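Local atomic coordinates of valine-pyruvate aminotransferase (Salmonella typhimurium, PDB entry 3G7Q), a protein that catalyses, with pyridoxal 5'-phosphate as cofactor, the transfer of an amino group between valine and pyruvate, a reaction that yields alanine. Residues 311-315 with 392-396; 107-111 with 138-143; 50-54 with 292-298; 98-102 with 264-268. The contacts are given in a common frame with arbitrary orientation. Where two conformers were deposited one is given. Numbering follows the deposited sequence.

Interaction 1 (311-315 with 392-396)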
# COMPACT_ATOMS: atom_id res chain seq x y z
N TYR A 311 16.26 -11.05 -21.03
CA TYR A 311 16.20 -9.63 -21.37
C TYR A 311 17.38 -9.19 -22.22
O TYR A 311 17.23 -8.33 -23.06
CB TYR A 311 16.13 -8.79 -20.10
CG TYR A 311 14.77 -8.84 -19.40
CD1 TYR A 311 13.72 -8.09 -19.85
CD2 TYR A 311 14.56 -9.64 -18.27
CE1 TYR A 311 12.52 -8.12 -19.22
CE2 TYR A 311 13.33 -9.67 -17.62
CZ TYR A 311 12.31 -8.93 -18.11
OH TYR A 311 11.07 -8.92 -17.51
N TYR A 312 18.56 -9.74 -21.99
CA TYR A 312 19.74 -9.37 -22.77
C TYR A 312 19.50 -9.72 -24.25
O TYR A 312 19.74 -8.91 -25.16
CB TYR A 312 20.96 -10.05 -22.22
CG TYR A 312 22.22 -9.68 -22.97
CD1 TYR A 312 22.71 -8.38 -22.94
CD2 TYR A 312 22.89 -10.62 -23.71
CE1 TYR A 312 23.88 -8.04 -23.63
CE2 TYR A 312 24.04 -10.28 -24.40
CZ TYR A 312 24.53 -8.99 -24.34
OH TYR A 312 25.68 -8.69 -25.03
N GLN A 313 18.96 -10.89 -24.50
CA GLN A 313 18.68 -11.26 -25.88
C GLN A 313 17.61 -10.38 -26.49
O GLN A 313 17.70 -9.99 -27.68
CB GLN A 313 18.17 -12.68 -25.95
CG GLN A 313 18.15 -13.18 -27.38
CD GLN A 313 17.14 -14.26 -27.57
OE1 GLN A 313 17.49 -15.44 -27.68
NE2 GLN A 313 15.87 -13.86 -27.62
N ARG A 314 16.59 -10.09 -25.70
CA ARG A 314 15.48 -9.28 -26.18
C ARG A 314 15.89 -7.83 -26.47
O ARG A 314 15.43 -7.25 -27.45
CB ARG A 314 14.30 -9.38 -25.20
CG ARG A 314 12.95 -8.98 -25.77
CD ARG A 314 12.57 -9.90 -26.99
NE ARG A 314 12.19 -11.27 -26.61
CZ ARG A 314 10.97 -11.65 -26.24
NH1 ARG A 314 9.97 -10.78 -26.15
NH2 ARG A 314 10.74 -12.91 -25.93
N VAL A 315 16.77 -7.25 -25.65
CA VAL A 315 17.21 -5.89 -25.88
C VAL A 315 18.06 -5.85 -27.15
O VAL A 315 17.93 -4.93 -27.95
CB VAL A 315 17.92 -5.21 -24.65
CG1 VAL A 315 19.33 -5.70 -24.44
CG2 VAL A 315 17.89 -3.71 -24.83
N TYR A 392 11.04 -2.51 -24.22
CA TYR A 392 11.47 -3.49 -25.27
C TYR A 392 10.97 -4.93 -25.06
O TYR A 392 11.33 -5.83 -25.83
CB TYR A 392 13.00 -3.48 -25.44
CG TYR A 392 13.81 -3.97 -24.26
CD1 TYR A 392 13.99 -5.34 -24.03
CD2 TYR A 392 14.44 -3.08 -23.42
CE1 TYR A 392 14.72 -5.80 -22.96
CE2 TYR A 392 15.22 -3.53 -22.37
CZ TYR A 392 15.34 -4.89 -22.13
OH TYR A 392 16.08 -5.34 -21.06
N VAL A 393 10.14 -5.13 -24.06
CA VAL A 393 9.58 -6.45 -23.72
C VAL A 393 8.47 -7.01 -24.62
O VAL A 393 8.41 -8.23 -24.79
CB VAL A 393 9.01 -6.42 -22.27
CG1 VAL A 393 8.07 -7.59 -22.02
CG2 VAL A 393 10.12 -6.36 -21.27
N PRO A 394 7.57 -6.17 -25.16
CA PRO A 394 6.50 -6.74 -25.99
C PRO A 394 6.99 -7.61 -27.16
O PRO A 394 8.14 -7.53 -27.57
CB PRO A 394 5.76 -5.51 -26.51
CG PRO A 394 6.00 -4.50 -25.46
CD PRO A 394 7.44 -4.72 -25.06
N GLU A 395 6.10 -8.43 -27.71
CA GLU A 395 6.52 -9.35 -28.77
C GLU A 395 7.10 -8.59 -29.96
O GLU A 395 6.64 -7.51 -30.31
CB GLU A 395 5.38 -10.28 -29.20
CG GLU A 395 4.91 -11.25 -28.09
CD GLU A 395 6.04 -12.09 -27.51
OE1 GLU A 395 6.88 -12.60 -28.27
OE2 GLU A 395 6.09 -12.24 -26.28
N PRO A 396 8.12 -9.17 -30.59
CA PRO A 396 8.82 -8.50 -31.71
C PRO A 396 7.98 -8.05 -32.90
O PRO A 396 8.35 -7.08 -33.59
CB PRO A 396 9.86 -9.53 -32.16
CG PRO A 396 9.53 -10.78 -31.48
CD PRO A 396 8.73 -10.47 -30.27
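One turn of a long helix, residues 311-315, runs past an irregular connection, 392-396, with CA atoms 6.3 Å apart at Val-315 and Tyr-392 and 7.0 Å apart at Arg-314 and Val-393. The gap is filled by Tyr-392, the loop residue with the largest area covered by the helix. Val-315 CB sits 3.7 Å from the centroid of the Tyr-392 ring, a CH-pi contact over the face, while Tyr-311 CB lies 3.6 Å from Tyr-392 OH. That hydroxyl bonds to Ala-339 O, and Tyr-311 OH to Ala-42 N. Tyr-311 in turn meets Val-393, CE1 to CG2 at 3.6 Å. Arg-314 extends over the loop: its CG is 3.5 Å from Tyr-392 O, and its NH1 stays 4.1 Å from Glu-395 OE2, close enough for attraction but too far for a salt bridge. Glu-395 occupies the N-cap position of helix 396-416. The contact thus fastens helix 299-325 to the link between strand 387-391 and that last helix, against strand 341-345, where Leu-342 touches both Val-315 and Tyr-392.

Interaction 2 (107-111 with 138-143)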
# COMPACT_ATOMS: atom_id res chain seq x y z
N SER A 107 8.02 -0.01 -4.67
CA SER A 107 9.01 1.04 -4.87
C SER A 107 8.45 2.43 -4.65
O SER A 107 9.06 3.26 -3.96
CB SER A 107 9.57 0.97 -6.29
OG SER A 107 10.34 -0.22 -6.48
N GLN A 108 7.28 2.68 -5.20
CA GLN A 108 6.70 4.00 -5.15
C GLN A 108 6.28 4.44 -3.75
O GLN A 108 6.48 5.60 -3.38
CB GLN A 108 5.55 4.06 -6.15
CG GLN A 108 5.10 5.47 -6.46
CD GLN A 108 4.45 5.61 -7.83
OE1 GLN A 108 4.34 4.65 -8.60
NE2 GLN A 108 4.02 6.83 -8.15
N SER A 109 5.72 3.52 -2.95
CA SER A 109 5.39 3.84 -1.56
C SER A 109 6.68 4.02 -0.75
O SER A 109 6.75 4.82 0.18
CB SER A 109 4.53 2.74 -0.95
OG SER A 109 5.19 1.49 -1.04
N ALA A 110 7.70 3.23 -1.08
CA ALA A 110 9.00 3.38 -0.44
C ALA A 110 9.50 4.83 -0.59
O ALA A 110 9.87 5.46 0.40
CB ALA A 110 9.99 2.41 -1.05
N PHE A 111 9.48 5.38 -1.80
CA PHE A 111 9.98 6.75 -1.99
C PHE A 111 9.11 7.82 -1.34
O PHE A 111 9.63 8.82 -0.84
CB PHE A 111 10.28 7.01 -3.47
CG PHE A 111 11.51 6.29 -3.92
CD1 PHE A 111 12.76 6.84 -3.67
CD2 PHE A 111 11.43 5.03 -4.48
CE1 PHE A 111 13.90 6.16 -4.04
CE2 PHE A 111 12.55 4.35 -4.84
CZ PHE A 111 13.80 4.92 -4.62
N TYR A 138 13.07 8.07 -13.17
CA TYR A 138 11.65 7.77 -13.17
C TYR A 138 10.90 8.30 -11.95
O TYR A 138 9.82 8.86 -12.10
CB TYR A 138 11.44 6.26 -13.28
CG TYR A 138 10.02 5.85 -12.95
CD1 TYR A 138 9.00 6.09 -13.85
CD2 TYR A 138 9.72 5.24 -11.75
CE1 TYR A 138 7.69 5.73 -13.56
CE2 TYR A 138 8.40 4.88 -11.44
CZ TYR A 138 7.39 5.13 -12.36
OH TYR A 138 6.07 4.80 -12.10
N ILE A 139 11.42 8.15 -10.75
CA ILE A 139 10.60 8.59 -9.58
C ILE A 139 10.15 10.07 -9.69
O ILE A 139 9.03 10.43 -9.28
CB ILE A 139 11.28 8.27 -8.21
CG1 ILE A 139 10.27 8.47 -7.07
CG2 ILE A 139 12.57 9.07 -8.03
CD1 ILE A 139 9.00 7.60 -7.19
N GLY A 140 11.00 10.92 -10.27
CA GLY A 140 10.62 12.31 -10.55
C GLY A 140 9.40 12.34 -11.47
O GLY A 140 8.46 13.11 -11.25
N TYR A 141 9.41 11.50 -12.51
CA TYR A 141 8.26 11.37 -13.42
C TYR A 141 7.02 10.81 -12.72
O TYR A 141 5.93 11.37 -12.86
CB TYR A 141 8.63 10.48 -14.62
CG TYR A 141 7.50 9.88 -15.44
CD1 TYR A 141 6.80 10.63 -16.36
CD2 TYR A 141 7.20 8.53 -15.35
CE1 TYR A 141 5.78 10.06 -17.13
CE2 TYR A 141 6.20 7.94 -16.13
CZ TYR A 141 5.49 8.71 -17.02
OH TYR A 141 4.49 8.13 -17.78
N ALA A 142 7.19 9.73 -11.96
CA ALA A 142 6.07 9.07 -11.27
C ALA A 142 5.35 10.00 -10.28
O ALA A 142 4.12 10.03 -10.23
CB ALA A 142 6.56 7.82 -10.56
N ASP A 143 6.13 10.76 -9.52
CA ASP A 143 5.58 11.66 -8.50
C ASP A 143 5.54 13.12 -8.97
O ASP A 143 4.99 13.41 -10.03
CB ASP A 143 6.41 11.55 -7.23
CG ASP A 143 6.32 10.18 -6.60
OD1 ASP A 143 5.86 9.22 -7.26
OD2 ASP A 143 6.71 10.05 -5.42
O HOH W 1 5.84 7.90 -4.39
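Gln-108, Ile-139 and Phe-111 account for most of the surface buried where two helices of the large PLP-binding domain of a class I aminotransferase meet. The segments 107-111 and 138-142 cross almost at right angles, 86° between their directions, and their axes come no closer than 11.2 Å, so side chains must span the gap. Ile-139 points across it. Ile-139 CG1 packs 3.9 Å from Phe-111 CB, and the Phe-111 ring stands beside this branch, with Val-217 of the neighbouring strand 216-219 also against it. Gln-108 leaves its helix sideways, but its extended side chain, t at chi1 and chi2, carries the amide to the second helix. There Gln-108 NE2 lies 3.6 Å from Ala-142 CB and donates a weak hydrogen bond to Asp-143 OD1, 3.1 Å away. Water 1 lies 2.5 Å from Asp-143 OD2 and 2.6 Å from Gln-108 O, placed to donate a hydrogen bond to either, though other acceptors compete for its protons. Gln-108 NE2 makes a further weak hydrogen bond to Ile-277 O of the second subunit, whose Ile-277 also packs on Asp-143. The chemistry is therefore divided: a small apolar contact joins the helices on one side, while on the other a weak, partly water-mediated polar link lies at the dimer interface itself.

Interaction 3 (50-54 with 292-298)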
# COMPACT_ATOMS: atom_id res chain seq x y z
N TYR A 50 7.95 -21.90 -13.50
CA TYR A 50 8.50 -21.93 -12.15
C TYR A 50 7.47 -21.45 -11.13
O TYR A 50 7.23 -22.13 -10.14
CB TYR A 50 9.75 -21.05 -12.04
CG TYR A 50 10.27 -21.03 -10.63
CD1 TYR A 50 11.14 -22.03 -10.17
CD2 TYR A 50 9.88 -20.04 -9.74
CE1 TYR A 50 11.60 -22.03 -8.87
CE2 TYR A 50 10.31 -20.04 -8.43
CZ TYR A 50 11.18 -21.02 -8.00
OH TYR A 50 11.61 -20.99 -6.70
N PHE A 51 6.86 -20.29 -11.36
CA PHE A 51 5.86 -19.78 -10.41
C PHE A 51 4.64 -20.68 -10.28
O PHE A 51 4.07 -20.83 -9.18
CB PHE A 51 5.42 -18.37 -10.77
CG PHE A 51 6.53 -17.32 -10.66
CD1 PHE A 51 7.32 -17.21 -9.52
CD2 PHE A 51 6.70 -16.39 -11.66
CE1 PHE A 51 8.31 -16.23 -9.43
CE2 PHE A 51 7.72 -15.42 -11.57
CZ PHE A 51 8.52 -15.35 -10.45
N GLN A 52 4.20 -21.28 -11.39
CA GLN A 52 3.06 -22.19 -11.33
C GLN A 52 3.37 -23.40 -10.44
O GLN A 52 2.53 -23.82 -9.62
CB GLN A 52 2.64 -22.63 -12.74
CG GLN A 52 1.51 -23.64 -12.76
CD GLN A 52 0.21 -23.12 -12.14
OE1 GLN A 52 -0.10 -21.93 -12.23
NE2 GLN A 52 -0.56 -24.01 -11.58
N THR A 53 4.57 -23.94 -10.57
CA THR A 53 4.96 -25.08 -9.75
C THR A 53 5.12 -24.66 -8.29
O THR A 53 4.71 -25.36 -7.38
CB THR A 53 6.27 -25.71 -10.27
OG1 THR A 53 6.07 -26.11 -11.62
CG2 THR A 53 6.69 -26.92 -9.43
N LEU A 54 5.74 -23.51 -8.06
CA LEU A 54 5.93 -23.02 -6.71
C LEU A 54 4.58 -22.80 -6.02
O LEU A 54 4.37 -23.20 -4.87
CB LEU A 54 6.70 -21.72 -6.73
CG LEU A 54 7.02 -21.10 -5.38
CD1 LEU A 54 7.91 -22.04 -4.53
CD2 LEU A 54 7.66 -19.73 -5.58
N GLU A 292 10.23 -18.67 0.33
CA GLU A 292 10.35 -19.98 -0.28
C GLU A 292 11.45 -20.01 -1.32
O GLU A 292 12.24 -20.96 -1.35
CB GLU A 292 9.00 -20.38 -0.88
CG GLU A 292 8.82 -21.83 -1.16
CD GLU A 292 8.96 -22.73 0.08
OE1 GLU A 292 8.64 -22.32 1.23
OE2 GLU A 292 9.44 -23.84 -0.12
N MSE A 293 11.52 -18.99 -2.18
CA MSE A 293 12.57 -18.94 -3.20
C MSE A 293 13.96 -18.87 -2.56
O MSE A 293 14.90 -19.50 -3.05
CB MSE A 293 12.36 -17.78 -4.18
CG MSE A 293 11.16 -17.99 -5.08
SE MSE A 293 10.97 -16.60 -6.40
CE MSE A 293 10.43 -15.24 -5.20
N ILE A 294 14.08 -18.11 -1.48
CA ILE A 294 15.37 -17.99 -0.78
C ILE A 294 15.76 -19.32 -0.15
O ILE A 294 16.89 -19.78 -0.28
CB ILE A 294 15.34 -16.87 0.27
CG1 ILE A 294 15.28 -15.52 -0.42
CG2 ILE A 294 16.58 -16.95 1.19
CD1 ILE A 294 14.91 -14.36 0.49
N LYS A 295 14.79 -19.95 0.52
CA LYS A 295 14.99 -21.28 1.13
C LYS A 295 15.41 -22.34 0.13
O LYS A 295 16.27 -23.18 0.42
CB LYS A 295 13.69 -21.72 1.80
CG LYS A 295 13.72 -23.06 2.49
CD LYS A 295 12.35 -23.38 3.13
N ARG A 296 14.83 -22.30 -1.07
CA ARG A 296 15.15 -23.25 -2.12
C ARG A 296 16.40 -22.87 -2.93
O ARG A 296 16.76 -23.60 -3.85
CB ARG A 296 13.97 -23.39 -3.07
CG ARG A 296 12.71 -23.90 -2.41
CD ARG A 296 11.58 -23.96 -3.39
NE ARG A 296 10.38 -24.45 -2.71
CZ ARG A 296 9.36 -25.05 -3.32
NH1 ARG A 296 9.37 -25.30 -4.63
NH2 ARG A 296 8.32 -25.45 -2.59
N ASN A 297 17.03 -21.76 -2.58
CA ASN A 297 18.22 -21.26 -3.27
C ASN A 297 17.93 -21.03 -4.76
O ASN A 297 18.76 -21.35 -5.61
CB ASN A 297 19.42 -22.20 -3.06
CG ASN A 297 20.75 -21.54 -3.37
OD1 ASN A 297 21.01 -20.40 -2.97
ND2 ASN A 297 21.61 -22.25 -4.08
N ASP A 298 16.75 -20.49 -5.05
CA ASP A 298 16.33 -20.22 -6.42
C ASP A 298 16.36 -18.74 -6.79
O ASP A 298 16.38 -18.43 -7.98
CB ASP A 298 14.89 -20.69 -6.62
CG ASP A 298 14.75 -22.19 -6.61
OD1 ASP A 298 15.73 -22.87 -6.96
OD2 ASP A 298 13.64 -22.66 -6.29
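Selenomethionine at position 293 lies at the apolar centre of this helix-helix contact, a Met-aromatic cluster between helix 45-61 and the C-terminal end of helix 285-295. Met-293 SE is 4.0 Å from Phe-51 CE1, at the edge of that ring. It also makes a Met-aromatic contact, oblique to the ring, with Tyr-50. Leu-54 closes the cluster, its CD2 3.9 Å from Met-293 CG. Beyond this apolar centre, the surface passes into charge: Leu-54 CD1 rests over one face of the Arg-296 guanidinium, 3.6 Å from Arg-296 CZ, and touches Glu-292 CG at 3.5 Å. Arg-296 and Glu-292, one turn apart, form a salt bridge, NE to OE2 at 2.8 Å. Each has a second partner, Asp-57 for the arginine and Lys-63 for the glutamate, so the charged pair is drawn back to helix 45-61 and the residues that follow it. At the helix end a Schellman motif, with Asn-297 at positive phi, turns the chain so that Asp-298 faces helix 45-61. Asp-298 OD1 is held in a salt bridge by Arg-301, at the start of helix 299-325, and its other carboxylate oxygen, OD2, accepts a 2.7 Å hydrogen bond from Tyr-50 OH.

Interaction 4 (98-102 with 264-268)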
# COMPACT_ATOMS: atom_id res chain seq x y z
N PRO A 98 17.89 -7.93 10.58
CA PRO A 98 16.47 -7.59 10.33
C PRO A 98 16.10 -6.13 10.64
O PRO A 98 15.24 -5.56 9.98
CB PRO A 98 15.71 -8.56 11.24
CG PRO A 98 16.61 -9.72 11.36
CD PRO A 98 18.01 -9.16 11.38
N GLN A 99 16.79 -5.53 11.61
CA GLN A 99 16.54 -4.13 12.00
C GLN A 99 17.00 -3.14 10.93
O GLN A 99 16.74 -1.94 11.07
CB GLN A 99 17.25 -3.77 13.31
CG GLN A 99 17.23 -4.86 14.36
CD GLN A 99 18.36 -5.87 14.17
OE1 GLN A 99 19.54 -5.51 14.14
NE2 GLN A 99 17.99 -7.13 14.04
N ASN A 100 17.72 -3.63 9.92
CA ASN A 100 18.13 -2.82 8.78
C ASN A 100 17.19 -2.99 7.58
O ASN A 100 17.46 -2.43 6.52
CB ASN A 100 19.53 -3.23 8.32
CG ASN A 100 20.58 -2.99 9.37
OD1 ASN A 100 21.16 -3.93 9.89
ND2 ASN A 100 20.78 -1.72 9.73
N ILE A 101 16.07 -3.69 7.76
CA ILE A 101 15.17 -3.94 6.64
C ILE A 101 13.71 -3.58 6.97
O ILE A 101 13.22 -3.89 8.06
CB ILE A 101 15.21 -5.42 6.24
CG1 ILE A 101 16.68 -5.90 6.06
CG2 ILE A 101 14.41 -5.65 4.98
CD1 ILE A 101 16.80 -7.34 5.55
N ALA A 102 13.05 -2.91 6.03
CA ALA A 102 11.61 -2.57 6.13
C ALA A 102 10.94 -3.00 4.83
O ALA A 102 11.56 -2.96 3.76
CB ALA A 102 11.43 -1.08 6.38
N ASN A 264 20.19 2.03 7.66
CA ASN A 264 20.59 1.97 9.07
C ASN A 264 19.32 1.83 9.94
O ASN A 264 18.23 2.19 9.51
CB ASN A 264 21.47 3.17 9.49
CG ASN A 264 20.76 4.52 9.42
OD1 ASN A 264 19.66 4.70 9.95
ND2 ASN A 264 21.43 5.49 8.81
N ASP A 265 19.47 1.26 11.13
CA ASP A 265 18.29 0.97 11.99
C ASP A 265 17.43 2.17 12.40
O ASP A 265 16.21 2.01 12.58
CB ASP A 265 18.69 0.13 13.21
CG ASP A 265 19.82 0.73 13.99
OD1 ASP A 265 19.80 1.95 14.26
OD2 ASP A 265 20.73 -0.04 14.34
N LYS A 266 18.04 3.35 12.52
CA LYS A 266 17.30 4.57 12.85
C LYS A 266 16.36 4.95 11.73
O LYS A 266 15.22 5.36 11.97
CB LYS A 266 18.24 5.73 13.17
CG LYS A 266 19.02 5.52 14.46
CD LYS A 266 19.79 6.77 14.87
N THR A 267 16.82 4.81 10.50
CA THR A 267 16.01 5.13 9.35
C THR A 267 14.87 4.12 9.25
O THR A 267 13.70 4.49 9.05
CB THR A 267 16.88 5.16 8.06
OG1 THR A 267 17.82 6.25 8.17
CG2 THR A 267 16.05 5.35 6.82
N ILE A 268 15.20 2.85 9.44
CA ILE A 268 14.20 1.79 9.37
C ILE A 268 13.11 1.99 10.43
O ILE A 268 11.93 1.82 10.14
CB ILE A 268 14.84 0.39 9.50
CG1 ILE A 268 15.73 0.11 8.27
CG2 ILE A 268 13.77 -0.70 9.63
CD1 ILE A 268 15.04 0.19 6.89
O HOH W 2 15.23 -0.81 12.91
O HOH W 3 22.30 0.29 11.64
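Ile-268 lies along the backbone of segment 98-102, its CG1 3.5 Å from Asn-100 C, its CG2 3.6 Å from Ile-101 O and its CD1 3.9 Å from Ala-102 CB. The case illustrates how the first turn of a helix can pack on one face of a sheet at its outermost strand: 101-104 ends the seven-stranded sheet in this chain, and helix 265-278 closely follows its antiparallel neighbour, strand 259-262. Ala-102 points toward the helix, whereas Ile-101 points away, to helix 77-92 on the other side. Near the short 3-10 turn the backbones draw close, with Asn-100 and Asp-265 CA atoms 5.0 Å apart and a CA-H...O contact of 3.4 Å from Asp-265 CA to Gln-99 O. Asn-264 N-caps the helix, its OD1 accepting from Thr-267 N at 2.9 Å. The Asn-100 side chain is fixed by Glu-97 N and Ala-263 O. Water 2 donates to Gln-99 O at 2.6 Å and to Asp-265 O at 3.0 Å, and water 3 accepts from Asn-100 ND2 at 3.2 Å and from Asp-265 N at 3.0 Å. Direct contact is thus mainly van der Waals packing of one aliphatic side chain on backbone, with two waters bridging Gln-99 O, Asn-100 ND2 and the backbone of Asp-265.

How the interactions relate
The four contacts are spread through one class I aminotransferase fold and none touches another. Centres of interactions 2 and 4 are closest, about 20 Å apart, and are joined in the chain by strand 101-104 leading to helix 107-118; interactions 1 and 4 are farthest, about 36 Å between centres, on opposite sides of the chain's centre. Interaction 3 closes a loop of more than 230 residues within which 4 is nested, and 2 within 4; interaction 1 follows all three. Helices 265-278, 285-295 and 299-325 succeed one another, carrying the chain from interaction 4 through 3 to 1. Interactions 2 and 3 both touch the second subunit, so packing within the chain adjoins dimer contacts in two places.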